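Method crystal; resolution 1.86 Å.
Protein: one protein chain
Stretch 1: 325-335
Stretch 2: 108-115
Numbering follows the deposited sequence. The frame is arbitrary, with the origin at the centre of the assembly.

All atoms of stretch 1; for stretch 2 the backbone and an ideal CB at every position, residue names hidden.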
# COMPACT_ATOMS: atom_id res chain seq x y z
N ASP B 325 -15.51 -18.45 26.59
CA ASP B 325 -15.98 -18.87 27.92
C ASP B 325 -17.51 -18.74 28.00
O ASP B 325 -18.21 -19.64 28.46
CB ASP B 325 -15.38 -17.94 29.00
CG ASP B 325 -13.89 -18.13 29.23
OD1 ASP B 325 -13.27 -19.02 28.66
OD2 ASP B 325 -13.34 -17.36 30.02
N THR B 326 -18.02 -17.59 27.58
CA THR B 326 -19.42 -17.34 27.58
C THR B 326 -20.14 -18.36 26.69
O THR B 326 -21.15 -18.96 27.12
CB THR B 326 -19.73 -15.89 27.21
OG1 THR B 326 -19.31 -15.08 28.33
CG2 THR B 326 -21.18 -15.71 27.03
N THR B 327 -19.61 -18.61 25.50
CA THR B 327 -20.30 -19.50 24.55
C THR B 327 -20.30 -20.97 25.08
O THR B 327 -21.34 -21.63 25.04
CB THR B 327 -19.64 -19.39 23.18
OG1 THR B 327 -19.78 -18.03 22.71
CG2 THR B 327 -20.25 -20.35 22.19
N LEU B 328 -19.16 -21.45 25.58
CA LEU B 328 -19.09 -22.79 26.15
C LEU B 328 -19.98 -22.91 27.41
O LEU B 328 -20.71 -23.92 27.57
CB LEU B 328 -17.63 -23.21 26.40
CG LEU B 328 -16.77 -23.33 25.12
CD1 LEU B 328 -15.43 -24.01 25.36
CD2 LEU B 328 -17.49 -24.05 23.99
N ASP B 329 -19.97 -21.89 28.28
CA ASP B 329 -20.89 -21.86 29.41
C ASP B 329 -22.35 -21.89 28.95
O ASP B 329 -23.18 -22.56 29.58
CB ASP B 329 -20.64 -20.68 30.35
CG ASP B 329 -19.36 -20.84 31.18
OD1 ASP B 329 -18.77 -21.97 31.23
OD2 ASP B 329 -18.96 -19.84 31.84
N ASN B 330 -22.68 -21.14 27.90
CA ASN B 330 -24.05 -21.15 27.37
C ASN B 330 -24.45 -22.57 26.95
O ASN B 330 -25.62 -22.98 27.11
CB ASN B 330 -24.24 -20.22 26.15
CG ASN B 330 -24.22 -18.77 26.49
OD1 ASN B 330 -24.36 -18.35 27.65
ND2 ASN B 330 -24.05 -17.94 25.44
N ILE B 331 -23.49 -23.29 26.41
CA ILE B 331 -23.75 -24.61 25.87
C ILE B 331 -23.97 -25.60 27.04
O ILE B 331 -24.88 -26.45 26.97
CB ILE B 331 -22.62 -25.07 24.91
CG1 ILE B 331 -22.72 -24.33 23.57
CG2 ILE B 331 -22.72 -26.56 24.60
CD1 ILE B 331 -21.49 -24.43 22.69
N ALA B 332 -23.13 -25.48 28.08
CA ALA B 332 -23.23 -26.34 29.30
C ALA B 332 -24.58 -26.08 29.98
O ALA B 332 -25.26 -27.00 30.44
CB ALA B 332 -22.06 -26.05 30.25
N ALA B 333 -24.96 -24.82 30.00
CA ALA B 333 -26.23 -24.40 30.58
C ALA B 333 -27.43 -24.95 29.81
O ALA B 333 -28.38 -25.51 30.42
CB ALA B 333 -26.29 -22.90 30.73
N TRP B 334 -27.41 -24.86 28.49
CA TRP B 334 -28.50 -25.44 27.73
C TRP B 334 -28.65 -26.91 28.06
O TRP B 334 -29.77 -27.41 28.28
CB TRP B 334 -28.26 -25.27 26.22
CG TRP B 334 -29.08 -26.20 25.33
CD1 TRP B 334 -30.40 -26.03 24.92
CD2 TRP B 334 -28.66 -27.48 24.74
NE1 TRP B 334 -30.81 -27.08 24.14
CE2 TRP B 334 -29.81 -27.98 23.99
CE3 TRP B 334 -27.49 -28.23 24.75
CZ2 TRP B 334 -29.77 -29.18 23.29
CZ3 TRP B 334 -27.46 -29.44 24.04
CH2 TRP B 334 -28.58 -29.90 23.33
N GLN B 335 -27.52 -27.61 28.07
CA GLN B 335 -27.40 -29.04 28.42
C GLN B 335 -28.11 -29.38 29.72
O GLN B 335 -28.77 -30.41 29.82
CB GLN B 335 -25.92 -29.36 28.55
CG GLN B 335 -25.52 -30.80 28.40
CD GLN B 335 -24.05 -31.01 28.83
OE1 GLN B 335 -23.09 -30.39 28.31
NE2 GLN B 335 -23.87 -31.87 29.82
N UNK B 108 -35.53 -25.33 17.83
CA UNK B 108 -34.08 -25.28 17.83
C UNK B 108 -33.63 -24.00 18.54
O UNK B 108 -33.75 -22.92 17.97
CB UNK B 108 -33.53 -25.34 16.40
N UNK B 109 -33.15 -24.10 19.80
CA UNK B 109 -32.88 -22.90 20.60
C UNK B 109 -31.60 -22.20 20.12
O UNK B 109 -30.77 -22.83 19.45
CB UNK B 109 -32.76 -23.26 22.08
N UNK B 110 -31.52 -20.91 20.38
CA UNK B 110 -30.43 -20.09 19.92
C UNK B 110 -29.89 -19.39 21.13
O UNK B 110 -30.64 -18.85 21.92
CB UNK B 110 -30.86 -19.10 18.83
N UNK B 111 -28.59 -19.46 21.33
CA UNK B 111 -27.96 -18.69 22.39
C UNK B 111 -26.89 -17.74 21.80
O UNK B 111 -26.42 -17.97 20.70
CB UNK B 111 -27.34 -19.63 23.43
N UNK B 112 -26.49 -16.75 22.56
CA UNK B 112 -25.49 -15.78 22.08
C UNK B 112 -24.69 -15.16 23.22
O UNK B 112 -24.93 -15.43 24.39
CB UNK B 112 -26.18 -14.67 21.28
N UNK B 113 -23.73 -14.32 22.83
CA UNK B 113 -22.93 -13.54 23.75
C UNK B 113 -23.66 -12.23 24.00
O UNK B 113 -23.90 -11.48 23.04
CB UNK B 113 -21.52 -13.30 23.21
N UNK B 114 -23.98 -11.90 25.27
CA UNK B 114 -24.81 -10.73 25.50
C UNK B 114 -24.11 -9.41 25.19
O UNK B 114 -24.79 -8.47 24.81
CB UNK B 114 -25.28 -10.72 26.95
N UNK B 115 -22.79 -9.33 25.38
CA UNK B 115 -22.02 -8.06 25.25
C UNK B 115 -20.54 -8.39 25.08
O UNK B 115 -20.07 -9.34 25.66
CB UNK B 115 -22.22 -7.16 26.47

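Stretch 1 is one run of helix, and it meets the other segment along a stripe of residues four apart, Thr 326, Asn 330 and Trp 334, with Thr 327 beside it. Position 113 lies level with Thr 326 and position 111 with Asn 330.

Position 108 points its CA-to-CB bond away from the helix, and its ideal CB finds nothing within 5.5 Å. The residue is Leu 108, which makes no contact.

Position 109 points toward the helix, its ideal CB 4.6 Å from Trp 334 CD1. A compact apolar group would suit the indole, and phi of -75° with psi of 156° also admits proline. The residue is Pro 109: its CG lies 3.5 Å from Trp 334 NE1 and 3.8 Å from Trp 334 CD1, approaching the ring obliquely in an apolar contact.

Position 110, an extended strand residue, is out of reach. It is Val 110.

Position 111 points toward the helix, with its ideal CB 4.2 Å from Asn 330 CB. So short a gap favours a small or medium apolar side chain, and the extended backbone (-121/163) is kind to beta-branched ones; valine, alanine or threonine would be reasonable. The residue is Val 111, with chi1 at m, and its CG2 packs 3.9 Å from Asn 330 CB.

Position 112 turns its CB away, so the side chain is loosely specified. What the helix reads is the backbone: Asn 330 ND2 donates to the carbonyl O of 112 at 2.9 Å, a weak hydrogen bond with an angle of 128° at the hydrogen. Any residue that keeps this extended backbone could present that oxygen. The residue is His 112, whose ND1 is hydrogen-bonded elsewhere in the structure.

Position 113 points sideways, its ideal CB 4.5 Å from Thr 326 CG2 and 5.1 Å from Thr 327 OG1. A modest apolar branch could reach both threonines; valine, isoleucine or threonine would serve. The residue is Val 113, with chi1 at t. Its CG2 comes within 3.6 Å of Thr 327 OG1 and 4.3 Å of Thr 326 CG2.

Position 114 also points sideways, with no helix atom near its ideal CB, so many residues would fit; phi of -70° permits proline. Pro 114 is found, and its ring CD touches Thr 326 CG2 at 4.0 Å.

Position 115 is out of reach and unconstrained by the helix; it is Ala 115.

Stretch 2, residues 108-115: LPVVHVPA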
# COMPACT_ATOMS: atom_id res chain seq x y z
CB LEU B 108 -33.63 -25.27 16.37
CG LEU B 108 -32.20 -25.49 15.97
CD1 LEU B 108 -31.49 -26.53 16.81
CD2 LEU B 108 -32.18 -25.91 14.50
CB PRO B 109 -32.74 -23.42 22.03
CG PRO B 109 -32.42 -24.88 21.89
CD PRO B 109 -32.88 -25.34 20.55
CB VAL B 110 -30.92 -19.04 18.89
CG1 VAL B 110 -29.77 -18.11 18.55
CG2 VAL B 110 -31.42 -19.75 17.62
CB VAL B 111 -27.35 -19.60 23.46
CG1 VAL B 111 -28.51 -20.27 24.22
CG2 VAL B 111 -26.34 -20.55 22.87
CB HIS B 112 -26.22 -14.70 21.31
CG HIS B 112 -26.84 -13.65 22.16
ND1 HIS B 112 -26.98 -12.35 21.71
CD2 HIS B 112 -27.48 -13.70 23.35
CE1 HIS B 112 -27.63 -11.65 22.64
NE2 HIS B 112 -27.92 -12.44 23.65
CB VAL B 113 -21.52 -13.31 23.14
CG1 VAL B 113 -20.68 -12.49 24.10
CG2 VAL B 113 -20.88 -14.65 22.83
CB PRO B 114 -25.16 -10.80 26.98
CG PRO B 114 -24.17 -11.72 27.60
CD PRO B 114 -23.54 -12.54 26.52
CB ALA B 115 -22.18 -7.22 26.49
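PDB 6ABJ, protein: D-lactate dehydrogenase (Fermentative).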